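Local coordinates for protein beta-1,4-galactanase (Thielavia heterothallica, PDB 1HJS) that hydrolyses beta-1,4-galactosidic linkages in type I arabinogalactans as a family 53 glycoside hydrolase, at residues Arg47-Pro52 and Ser83-Asp88; Tyr77-Tyr82 and Ile132-Arg137; Ala225-Leu230 and Ala281-Ser286; Gly6-Ser11 and Tyr295-Trp300. All coordinates share one frame; numbering follows the deposited sequence.

Contact 1: residues Arg47-Pro52 and Ser83-Asp88; sequences RVWVNP and SDTWAD. With SO4 (sulfate ion), chain F.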
# COMPACT_ATOMS: atom_id res chain seq x y z
N ARG A 47 -0.23 4.05 -6.21
CA ARG A 47 -1.12 3.09 -6.85
C ARG A 47 -1.05 3.25 -8.36
O ARG A 47 -1.06 4.37 -8.87
CB ARG A 47 -2.57 3.26 -6.37
CG ARG A 47 -3.11 4.68 -6.45
CD ARG A 47 -4.58 4.74 -6.04
NE ARG A 47 -5.04 6.11 -5.85
CZ ARG A 47 -4.85 6.82 -4.73
NH1 ARG A 47 -4.21 6.28 -3.70
NH2 ARG A 47 -5.26 8.08 -4.66
N VAL A 48 -0.98 2.13 -9.07
CA VAL A 48 -0.92 2.16 -10.52
C VAL A 48 -2.13 1.46 -11.11
O VAL A 48 -2.41 0.31 -10.80
CB VAL A 48 0.35 1.44 -11.03
CG1 VAL A 48 0.38 1.46 -12.56
CG2 VAL A 48 1.59 2.11 -10.47
N TRP A 49 -2.86 2.18 -11.96
CA TRP A 49 -4.03 1.62 -12.62
C TRP A 49 -3.65 1.43 -14.09
O TRP A 49 -2.80 2.15 -14.62
CB TRP A 49 -5.24 2.56 -12.47
CG TRP A 49 -5.73 2.64 -11.05
CD1 TRP A 49 -5.31 1.89 -9.98
CD2 TRP A 49 -6.76 3.50 -10.54
NE1 TRP A 49 -6.01 2.24 -8.84
CE2 TRP A 49 -6.91 3.22 -9.16
CE3 TRP A 49 -7.58 4.48 -11.12
CZ2 TRP A 49 -7.84 3.89 -8.35
CZ3 TRP A 49 -8.51 5.15 -10.31
CH2 TRP A 49 -8.63 4.84 -8.94
N VAL A 50 -4.27 0.45 -14.74
CA VAL A 50 -3.95 0.12 -16.12
C VAL A 50 -4.32 1.18 -17.16
O VAL A 50 -3.43 1.75 -17.79
CB VAL A 50 -4.59 -1.23 -16.50
CG1 VAL A 50 -4.24 -1.60 -17.93
CG2 VAL A 50 -4.11 -2.31 -15.53
N ASN A 51 -5.61 1.43 -17.34
CA ASN A 51 -6.06 2.43 -18.30
C ASN A 51 -7.19 3.31 -17.79
O ASN A 51 -8.26 3.37 -18.39
CB ASN A 51 -6.53 1.76 -19.60
CG ASN A 51 -5.38 1.40 -20.51
OD1 ASN A 51 -4.64 2.27 -20.97
ND2 ASN A 51 -5.22 0.10 -20.78
N PRO A 52 -6.97 4.00 -16.66
CA PRO A 52 -8.04 4.86 -16.15
C PRO A 52 -8.42 5.90 -17.19
O PRO A 52 -7.56 6.50 -17.83
CB PRO A 52 -7.42 5.47 -14.90
CG PRO A 52 -5.96 5.53 -15.24
CD PRO A 52 -5.73 4.18 -15.89
N SER A 83 -6.07 -3.19 -12.48
CA SER A 83 -7.45 -2.82 -12.76
C SER A 83 -7.40 -1.40 -13.29
O SER A 83 -6.37 -0.73 -13.16
CB SER A 83 -8.28 -2.87 -11.47
OG SER A 83 -9.63 -2.53 -11.74
N ASP A 84 -8.49 -0.94 -13.90
CA ASP A 84 -8.51 0.44 -14.40
C ASP A 84 -8.98 1.34 -13.27
O ASP A 84 -8.97 2.56 -13.40
CB ASP A 84 -9.48 0.60 -15.57
CG ASP A 84 -9.03 -0.15 -16.81
OD1 ASP A 84 -7.81 -0.25 -17.05
OD2 ASP A 84 -9.91 -0.63 -17.55
N THR A 85 -9.40 0.74 -12.16
CA THR A 85 -9.89 1.50 -11.02
C THR A 85 -9.53 0.83 -9.69
O THR A 85 -8.81 -0.16 -9.66
CB THR A 85 -11.43 1.67 -11.13
OG1 THR A 85 -11.89 2.61 -10.15
CG2 THR A 85 -12.13 0.34 -10.92
N TRP A 86 -10.05 1.38 -8.59
CA TRP A 86 -9.78 0.86 -7.25
C TRP A 86 -9.92 -0.65 -7.12
O TRP A 86 -10.96 -1.22 -7.46
CB TRP A 86 -10.71 1.50 -6.21
CG TRP A 86 -10.68 3.00 -6.17
CD1 TRP A 86 -11.57 3.85 -6.76
CD2 TRP A 86 -9.72 3.82 -5.50
NE1 TRP A 86 -11.22 5.16 -6.50
CE2 TRP A 86 -10.09 5.16 -5.73
CE3 TRP A 86 -8.59 3.54 -4.72
CZ2 TRP A 86 -9.35 6.23 -5.21
CZ3 TRP A 86 -7.86 4.61 -4.21
CH2 TRP A 86 -8.24 5.94 -4.46
N ALA A 87 -8.88 -1.30 -6.61
CA ALA A 87 -8.93 -2.74 -6.39
C ALA A 87 -8.90 -2.99 -4.89
O ALA A 87 -8.06 -2.46 -4.17
CB ALA A 87 -7.73 -3.42 -7.07
N ASP A 88 -9.85 -3.79 -4.41
CA ASP A 88 -9.94 -4.14 -3.00
C ASP A 88 -10.62 -5.51 -2.90
O ASP A 88 -10.96 -6.11 -3.92
CB ASP A 88 -10.69 -3.06 -2.21
CG ASP A 88 -12.05 -2.74 -2.79
OD1 ASP A 88 -12.85 -3.67 -3.01
OD2 ASP A 88 -12.32 -1.54 -3.01
S SO4 F . -2.99 -2.51 -21.86
O1 SO4 F . -2.02 -3.17 -20.74
O2 SO4 F . -2.65 -3.19 -23.10
O3 SO4 F . -4.24 -2.67 -21.52
O4 SO4 F . -2.52 -1.15 -21.93
O HOH W 1 -7.38 -1.17 -19.83

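Contact 2: residues Tyr77-Tyr82 and Ile132-Arg137; sequences YIDFHY and IGNEIR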
# COMPACT_ATOMS: atom_id res chain seq x y z
N TYR A 77 7.57 2.72 -3.97
CA TYR A 77 6.87 1.45 -3.80
C TYR A 77 5.69 1.51 -4.78
O TYR A 77 4.75 2.28 -4.60
CB TYR A 77 6.41 1.36 -2.33
CG TYR A 77 5.34 0.34 -1.94
CD1 TYR A 77 4.69 -0.47 -2.87
CD2 TYR A 77 4.94 0.24 -0.60
CE1 TYR A 77 3.65 -1.34 -2.49
CE2 TYR A 77 3.91 -0.61 -0.21
CZ TYR A 77 3.26 -1.39 -1.15
OH TYR A 77 2.20 -2.16 -0.75
N ILE A 78 5.78 0.71 -5.84
CA ILE A 78 4.74 0.65 -6.85
C ILE A 78 3.68 -0.39 -6.48
O ILE A 78 4.00 -1.55 -6.26
CB ILE A 78 5.32 0.30 -8.24
CG1 ILE A 78 6.17 1.46 -8.76
CG2 ILE A 78 4.20 -0.05 -9.22
CD1 ILE A 78 5.37 2.72 -9.08
N ASP A 79 2.43 0.05 -6.42
CA ASP A 79 1.32 -0.83 -6.07
C ASP A 79 0.42 -1.04 -7.28
O ASP A 79 -0.43 -0.22 -7.59
CB ASP A 79 0.53 -0.20 -4.92
CG ASP A 79 -0.75 -0.96 -4.59
OD1 ASP A 79 -0.91 -2.12 -5.03
OD2 ASP A 79 -1.60 -0.39 -3.87
N PHE A 80 0.64 -2.15 -7.99
CA PHE A 80 -0.17 -2.48 -9.16
C PHE A 80 -1.53 -2.97 -8.71
O PHE A 80 -1.62 -3.97 -8.00
CB PHE A 80 0.48 -3.59 -9.99
CG PHE A 80 1.66 -3.16 -10.81
CD1 PHE A 80 1.52 -2.19 -11.80
CD2 PHE A 80 2.90 -3.75 -10.61
CE1 PHE A 80 2.61 -1.81 -12.58
CE2 PHE A 80 4.01 -3.37 -11.39
CZ PHE A 80 3.85 -2.41 -12.38
N HIS A 81 -2.59 -2.28 -9.11
CA HIS A 81 -3.94 -2.71 -8.77
C HIS A 81 -4.46 -3.69 -9.82
O HIS A 81 -5.45 -4.38 -9.60
CB HIS A 81 -4.90 -1.52 -8.67
CG HIS A 81 -4.82 -0.77 -7.38
ND1 HIS A 81 -5.93 -0.25 -6.74
CD2 HIS A 81 -3.75 -0.45 -6.60
CE1 HIS A 81 -5.55 0.35 -5.63
NE2 HIS A 81 -4.24 0.25 -5.52
N TYR A 82 -3.77 -3.74 -10.96
CA TYR A 82 -4.18 -4.61 -12.06
C TYR A 82 -5.67 -4.45 -12.33
O TYR A 82 -6.43 -5.43 -12.39
CB TYR A 82 -3.85 -6.08 -11.75
CG TYR A 82 -2.36 -6.37 -11.66
CD1 TYR A 82 -1.48 -5.89 -12.63
CD2 TYR A 82 -1.84 -7.17 -10.64
CE1 TYR A 82 -0.12 -6.19 -12.59
CE2 TYR A 82 -0.47 -7.48 -10.59
CZ TYR A 82 0.38 -6.99 -11.57
OH TYR A 82 1.71 -7.31 -11.55
N ILE A 132 2.26 -7.07 -6.40
CA ILE A 132 1.53 -7.61 -7.54
C ILE A 132 0.08 -7.78 -7.10
O ILE A 132 -0.38 -8.87 -6.74
CB ILE A 132 2.14 -8.96 -8.01
CG1 ILE A 132 2.37 -9.89 -6.81
CG2 ILE A 132 3.46 -8.70 -8.72
CD1 ILE A 132 2.99 -11.23 -7.19
N GLY A 133 -0.63 -6.65 -7.11
CA GLY A 133 -2.03 -6.62 -6.71
C GLY A 133 -2.21 -5.79 -5.45
O GLY A 133 -1.26 -5.56 -4.70
N ASN A 134 -3.43 -5.33 -5.22
CA ASN A 134 -3.74 -4.54 -4.03
C ASN A 134 -4.87 -5.25 -3.28
O ASN A 134 -5.95 -5.44 -3.84
CB ASN A 134 -4.20 -3.13 -4.42
CG ASN A 134 -4.43 -2.23 -3.21
OD1 ASN A 134 -3.48 -1.69 -2.63
ND2 ASN A 134 -5.68 -2.08 -2.82
N GLU A 135 -4.61 -5.63 -2.04
CA GLU A 135 -5.58 -6.32 -1.19
C GLU A 135 -6.28 -7.44 -1.96
O GLU A 135 -7.50 -7.46 -2.08
CB GLU A 135 -6.63 -5.34 -0.65
CG GLU A 135 -6.03 -4.20 0.17
CD GLU A 135 -7.07 -3.41 0.93
OE1 GLU A 135 -8.24 -3.41 0.50
OE2 GLU A 135 -6.72 -2.78 1.95
N ILE A 136 -5.49 -8.39 -2.47
CA ILE A 136 -6.04 -9.49 -3.25
C ILE A 136 -6.52 -10.67 -2.41
O ILE A 136 -6.39 -11.83 -2.81
CB ILE A 136 -5.01 -9.98 -4.29
CG1 ILE A 136 -3.70 -10.39 -3.60
CG2 ILE A 136 -4.74 -8.88 -5.31
CD1 ILE A 136 -2.67 -11.01 -4.56
N ARG A 137 -7.11 -10.35 -1.26
CA ARG A 137 -7.63 -11.35 -0.33
C ARG A 137 -8.76 -12.18 -0.93
O ARG A 137 -9.01 -13.32 -0.51
CB ARG A 137 -8.13 -10.66 0.94
CG ARG A 137 -8.56 -11.60 2.04
CD ARG A 137 -9.59 -10.90 2.90
NE ARG A 137 -10.93 -11.04 2.34
CZ ARG A 137 -11.94 -10.22 2.59
NH1 ARG A 137 -11.79 -9.16 3.38
NH2 ARG A 137 -13.13 -10.47 2.07
O HOH W 2 -4.09 1.24 -2.70
O HOH W 3 -5.17 -5.96 -7.32

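Contact 3: residues Ala225-Leu230 and Ala281-Ser286; sequences ALKSSL and ANIVSS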
# COMPACT_ATOMS: atom_id res chain seq x y z
N ALA A 225 -4.10 -8.35 18.15
CA ALA A 225 -4.39 -9.27 17.05
C ALA A 225 -3.39 -9.07 15.91
O ALA A 225 -3.02 -10.02 15.23
CB ALA A 225 -5.81 -9.06 16.54
N LEU A 226 -2.98 -7.82 15.68
CA LEU A 226 -2.01 -7.54 14.62
C LEU A 226 -0.69 -8.20 14.98
O LEU A 226 -0.08 -8.88 14.15
CB LEU A 226 -1.80 -6.03 14.47
CG LEU A 226 -0.77 -5.62 13.41
CD1 LEU A 226 -1.23 -6.08 12.04
CD2 LEU A 226 -0.59 -4.10 13.43
N LYS A 227 -0.24 -8.00 16.22
CA LYS A 227 1.01 -8.58 16.67
C LYS A 227 1.00 -10.10 16.50
O LYS A 227 1.94 -10.68 15.95
CB LYS A 227 1.26 -8.23 18.14
CG LYS A 227 2.38 -9.03 18.81
CD LYS A 227 3.72 -8.86 18.09
CE LYS A 227 4.83 -9.55 18.88
NZ LYS A 227 6.15 -9.50 18.18
N SER A 228 -0.07 -10.74 16.98
CA SER A 228 -0.18 -12.19 16.88
C SER A 228 -0.20 -12.67 15.43
O SER A 228 0.48 -13.64 15.08
CB SER A 228 -1.44 -12.66 17.61
OG SER A 228 -1.54 -14.07 17.58
N SER A 229 -0.99 -12.00 14.60
CA SER A 229 -1.09 -12.38 13.19
C SER A 229 0.25 -12.24 12.47
O SER A 229 0.70 -13.17 11.81
CB SER A 229 -2.14 -11.51 12.49
OG SER A 229 -2.30 -11.89 11.13
N LEU A 230 0.89 -11.09 12.60
CA LEU A 230 2.18 -10.87 11.95
C LEU A 230 3.21 -11.88 12.44
O LEU A 230 3.96 -12.44 11.64
CB LEU A 230 2.67 -9.43 12.19
CG LEU A 230 1.76 -8.32 11.63
CD1 LEU A 230 2.45 -6.98 11.78
CD2 LEU A 230 1.44 -8.59 10.16
N ALA A 281 4.11 0.97 14.26
CA ALA A 281 5.47 0.84 13.76
C ALA A 281 6.27 -0.10 14.64
O ALA A 281 6.97 -0.99 14.15
CB ALA A 281 6.15 2.21 13.71
N ASN A 282 6.15 0.08 15.95
CA ASN A 282 6.89 -0.76 16.87
C ASN A 282 6.36 -2.18 16.93
O ASN A 282 7.10 -3.09 17.28
CB ASN A 282 6.93 -0.11 18.25
CG ASN A 282 7.92 1.04 18.29
OD1 ASN A 282 9.08 0.88 17.92
ND2 ASN A 282 7.47 2.21 18.74
N ILE A 283 5.09 -2.37 16.59
CA ILE A 283 4.53 -3.71 16.57
C ILE A 283 5.22 -4.43 15.42
O ILE A 283 5.72 -5.55 15.57
CB ILE A 283 3.02 -3.70 16.35
CG1 ILE A 283 2.33 -3.15 17.61
CG2 ILE A 283 2.51 -5.12 16.05
CD1 ILE A 283 0.86 -2.89 17.42
N VAL A 284 5.29 -3.75 14.28
CA VAL A 284 5.95 -4.31 13.10
C VAL A 284 7.41 -4.62 13.40
O VAL A 284 7.91 -5.69 13.05
CB VAL A 284 5.88 -3.33 11.91
CG1 VAL A 284 6.72 -3.85 10.75
CG2 VAL A 284 4.43 -3.15 11.47
N SER A 285 8.10 -3.70 14.06
CA SER A 285 9.51 -3.90 14.38
C SER A 285 9.74 -5.06 15.34
O SER A 285 10.82 -5.64 15.36
CB SER A 285 10.12 -2.62 14.98
OG SER A 285 10.18 -1.60 14.00
N SER A 286 8.73 -5.40 16.13
CA SER A 286 8.85 -6.50 17.09
C SER A 286 8.66 -7.85 16.42
O SER A 286 8.83 -8.90 17.04
CB SER A 286 7.82 -6.36 18.21
OG SER A 286 6.53 -6.74 17.76

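Contact 4: residues Gly6-Ser11 and Tyr295-Trp300; sequences GVDWSS and YWEPAW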
# COMPACT_ATOMS: atom_id res chain seq x y z
N GLY A 6 7.18 5.07 5.35
CA GLY A 6 6.53 5.78 4.26
C GLY A 6 5.08 6.17 4.34
O GLY A 6 4.40 5.98 5.36
N VAL A 7 4.62 6.74 3.24
CA VAL A 7 3.24 7.16 3.09
C VAL A 7 2.87 6.90 1.64
O VAL A 7 3.75 6.81 0.77
CB VAL A 7 3.04 8.68 3.36
CG1 VAL A 7 3.56 9.04 4.74
CG2 VAL A 7 3.75 9.50 2.28
N ASP A 8 1.58 6.73 1.38
CA ASP A 8 1.11 6.56 0.02
C ASP A 8 0.71 8.00 -0.34
O ASP A 8 -0.17 8.58 0.30
CB ASP A 8 -0.11 5.64 -0.01
CG ASP A 8 -0.60 5.37 -1.42
OD1 ASP A 8 -0.80 6.33 -2.18
OD2 ASP A 8 -0.79 4.18 -1.76
N TRP A 9 1.37 8.58 -1.34
CA TRP A 9 1.08 9.96 -1.72
C TRP A 9 0.50 10.07 -3.13
O TRP A 9 0.56 11.12 -3.76
CB TRP A 9 2.37 10.79 -1.62
CG TRP A 9 3.33 10.60 -2.76
CD1 TRP A 9 3.60 9.43 -3.43
CD2 TRP A 9 4.16 11.60 -3.36
NE1 TRP A 9 4.54 9.66 -4.41
CE2 TRP A 9 4.90 10.98 -4.39
CE3 TRP A 9 4.34 12.98 -3.13
CZ2 TRP A 9 5.82 11.68 -5.19
CZ3 TRP A 9 5.26 13.68 -3.93
CH2 TRP A 9 5.98 13.02 -4.94
N SER A 10 -0.09 8.97 -3.61
CA SER A 10 -0.66 8.90 -4.95
C SER A 10 -1.44 10.12 -5.44
O SER A 10 -1.28 10.54 -6.58
CB SER A 10 -1.54 7.66 -5.08
OG SER A 10 -0.84 6.49 -4.72
N SER A 11 -2.30 10.67 -4.58
CA SER A 11 -3.13 11.81 -4.95
C SER A 11 -2.41 13.15 -5.09
O SER A 11 -3.05 14.15 -5.41
CB SER A 11 -4.23 11.99 -3.91
OG SER A 11 -3.65 12.43 -2.69
N TYR A 295 1.72 5.05 5.86
CA TYR A 295 0.47 5.73 6.21
C TYR A 295 -0.25 5.99 4.89
O TYR A 295 0.39 6.41 3.92
CB TYR A 295 0.75 7.07 6.90
CG TYR A 295 -0.47 7.64 7.59
CD1 TYR A 295 -0.77 7.30 8.91
CD2 TYR A 295 -1.35 8.47 6.90
CE1 TYR A 295 -1.92 7.77 9.53
CE2 TYR A 295 -2.52 8.95 7.52
CZ TYR A 295 -2.79 8.59 8.83
OH TYR A 295 -3.94 9.04 9.44
N TRP A 296 -1.56 5.76 4.83
CA TRP A 296 -2.26 5.96 3.56
C TRP A 296 -2.83 7.35 3.31
O TRP A 296 -3.70 7.82 4.05
CB TRP A 296 -3.38 4.93 3.40
CG TRP A 296 -3.89 4.84 1.99
CD1 TRP A 296 -3.19 4.38 0.90
CD2 TRP A 296 -5.17 5.24 1.50
NE1 TRP A 296 -3.97 4.47 -0.23
CE2 TRP A 296 -5.19 4.99 0.11
CE3 TRP A 296 -6.32 5.78 2.11
CZ2 TRP A 296 -6.31 5.27 -0.69
CZ3 TRP A 296 -7.43 6.06 1.32
CH2 TRP A 296 -7.42 5.80 -0.07
N GLU A 297 -2.34 7.99 2.25
CA GLU A 297 -2.81 9.31 1.81
C GLU A 297 -2.94 10.40 2.88
O GLU A 297 -4.00 11.00 3.06
CB GLU A 297 -4.15 9.12 1.10
CG GLU A 297 -4.03 8.39 -0.23
CD GLU A 297 -3.51 9.29 -1.34
OE1 GLU A 297 -3.11 10.43 -1.05
OE2 GLU A 297 -3.50 8.85 -2.51
N PRO A 298 -1.83 10.71 3.57
CA PRO A 298 -1.86 11.74 4.61
C PRO A 298 -2.17 13.16 4.12
O PRO A 298 -2.65 13.99 4.89
CB PRO A 298 -0.47 11.65 5.21
CG PRO A 298 0.37 11.31 4.02
CD PRO A 298 -0.46 10.24 3.33
N ALA A 299 -1.93 13.42 2.84
CA ALA A 299 -2.14 14.75 2.28
C ALA A 299 -3.36 14.93 1.37
O ALA A 299 -3.48 15.97 0.71
CB ALA A 299 -0.88 15.20 1.54
N TRP A 300 -4.26 13.96 1.34
CA TRP A 300 -5.44 14.04 0.49
C TRP A 300 -6.54 14.81 1.22
O TRP A 300 -7.58 14.25 1.60
CB TRP A 300 -5.92 12.63 0.14
CG TRP A 300 -6.79 12.56 -1.07
CD1 TRP A 300 -7.32 13.61 -1.77
CD2 TRP A 300 -7.24 11.37 -1.73
NE1 TRP A 300 -8.07 13.14 -2.82
CE2 TRP A 300 -8.04 11.77 -2.82
CE3 TRP A 300 -7.04 10.00 -1.50
CZ2 TRP A 300 -8.65 10.85 -3.68
CZ3 TRP A 300 -7.65 9.08 -2.36
CH2 TRP A 300 -8.44 9.52 -3.44
O HOH W 4 -3.06 3.68 -3.03

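Contact 1: residues Arg47-Pro52 and Ser83-Asp88
Trp49 drives the edge of its six-membered ring into the face of Trp86, a T-shaped pair with the planes 77° apart. Its CZ2 comes 3.4 Å from CD2 of Trp86, over the middle of that indole. With CG anti to the carbonyl carbon (chi1 -68°), Trp49 lays one face on the 83-88 backbone: CA of Thr85 sits 3.7 Å from the centroid of the six-membered ring, a CH-pi contact. The guanidinium of Arg47 lies tilted 37° to the Trp86 ring, NE of Arg47 3.5 Å from CH2 of Trp86; Arg47 NH2 is salt-bridged to Glu297. An alanine in place of Trp49 would probably leave the face of Trp86 without its partner and the Thr85 backbone over a gap.

Among the polar bonds, Val50 N donates to Ser83 O at 2.9 Å, and Asn51 N reaches OD1 of Asp84 at 2.8 Å, while Asp84 OD2 is taken by Ala96 N. One water joins Asn51 ND2 to the same OD1, and ND2 also donates to a sulfate ion, probably from the crystallisation liquor. Such packing between loops after neighbouring strands is characteristic of the C-terminal mouth of a TIM barrel, where clan GH-A enzymes keep their active site.

Contact 2: residues Tyr77-Tyr82 and Ile132-Arg137
His81 lies flat against the side chain of Asn134, imidazole and amide planes only 13° apart. CB of Asn134 stands 3.6 Å from the ring centroid in a CH-pi contact, and its CG, anti to the backbone N (chi1 -175°), carries the amide along the ring until CG is 3.4 Å from NE2 of His81. The contact joins the ends of two adjacent parallel strands of the TIM barrel, 75-80 and 129-132, on the catalytic side. Asn134 directly precedes Glu135, the probable proton donor, and touches Glu245, the probable nucleophile; an Asn-Glu pair after the fourth strand is the hallmark of clan GH-A.

Both polar groups have further holds. ND1 of His81 accepts from Ala87 N, and ND2 of Asn134 donates to Ala87 O, which ties the stacked pair to one residue farther along the loop that His81 begins. Asp79 OD2 lies 2.6 Å from OD1 of Asn134, receives a weak bond from NE2 of His81 and is salt-bridged to Arg45. An alanine in place of His81 would probably uncover one side of the Asn134 amide and leave Ala87 N without its acceptor, so that the asparagine beside the two probable catalytic glutamates could shift.

Tyr82 runs alongside Ile132, with its OH, bonded to Thr113, 3.6 Å from CG2 of Ile132. A water bridges the two backbones: it donates to His81 O and accepts from Asn134 N, both at 2.8 Å.

Contact 3: residues Ala225-Leu230 and Ala281-Ser286
Ile283 points its CB at helix 223-237 and sets CG2, the branch anti to its own backbone N, against the flank of Lys227, 3.8 Å from CA of that lysine. The same methyl meets CD2 of Leu226 at 4.2 Å, the two side chains slanting past one another. One turn beyond Leu226, CD1 of Leu230 meets CG2 of Val284 at 4.3 Å, a similar touch of methyl groups.

Lys227 leaves its backbone with CG anti to N and then bends at chi2 (58°), which swings the rest of the chain across toward Ser286. There NZ donates to OG of Ser286 at 2.8 Å and also forms a salt bridge with Asp231. Ser286 OG in turn donates to Ile283 O at 2.6 Å, which makes a chain of two hydrogen bonds from lysine through serine to the carbonyl on the solvent side, where Ser286 is exposed.

The two helix segments run in nearly the same direction, 25° apart, with axes 9.8 Å from each other at closest approach. They are adjacent outer helices of the TIM barrel, and strand 240-245 comes between them in the chain. Leu230 rests on Ile241 and Val284 on Val243 of that strand, while helix 185-196 meets helix 223-237 through Ser229.

Contact 4: residues Gly6-Ser11 and Tyr295-Trp300
Glu297 holds Ser11 with both carboxylate oxygens: OE1 accepts a hydrogen bond from Ser11 OG at 2.6 Å, and OE2 takes Ser11 N on its syn lone pair while also pairing with NH2 of Arg47. A bend at chi2 (-78°) folds the glutamate back to this position.

Asp8 answers from the other segment. Its OD1 is gripped twice by Ser10: OG, which itself accepts from Arg47 N, donates at 2.5 Å, close to the carboxylate plane on the syn side, and the backbone N at 3.1 Å, nearly in line with the C-O bond, which makes an Asx turn. The other oxygen, OD2, is salt-bridged to Arg45 and receives a water proton; that water in turn accepts from NE1 of Trp296. Asp8 and Trp296 run side by side, CB of the aspartate 3.4 Å from CD1 of the indole, with the carboxylate turned steeply to the ring. Arg45 and Arg47 would probably offset the repulsion between the two acids, whose OD1 (Asp8) and OE2 (Glu297) are 3.7 Å apart.

Here the TIM barrel closes, the first strand, 4-8, lying parallel to the last, 290-296. Tyr295 N donates to Gly6 O, and Tyr295 O receives Asp8 N at 2.8 Å. On the outer face Val7 packs its CB 3.8 Å from CG of Pro298, the two crossing at about a right angle. Trp296 is on the inner face with Asp8, and its side chain comes within about 4 Å of that of Glu245, the probable nucleophile. Beyond the strands, CB of Ser11 sits over the five-membered ring of Trp300, 11° off its normal.

In the fold
Contacts 1, 2 and 4 all involve the eight-stranded barrel; contact 3 joins two helices of its outer shell. Contact 4 shuts the barrel between its first and last strands, and contact 2 spans the third and fourth; both are buried and rich in charged or polar groups near the probable catalytic glutamates. Contact 1, partly buried, leaves strand 43-48 for the loops, and mixes indole packing with solvent-side bonds. It touches both of the others: Val48 N meets Asp79 O in contact 2, and Arg47 reaches Ser10 and Glu297 in contact 4. Contact 3, touching none of them, relies on aliphatic branches with one lysine-serine hydrogen bond on its outer side.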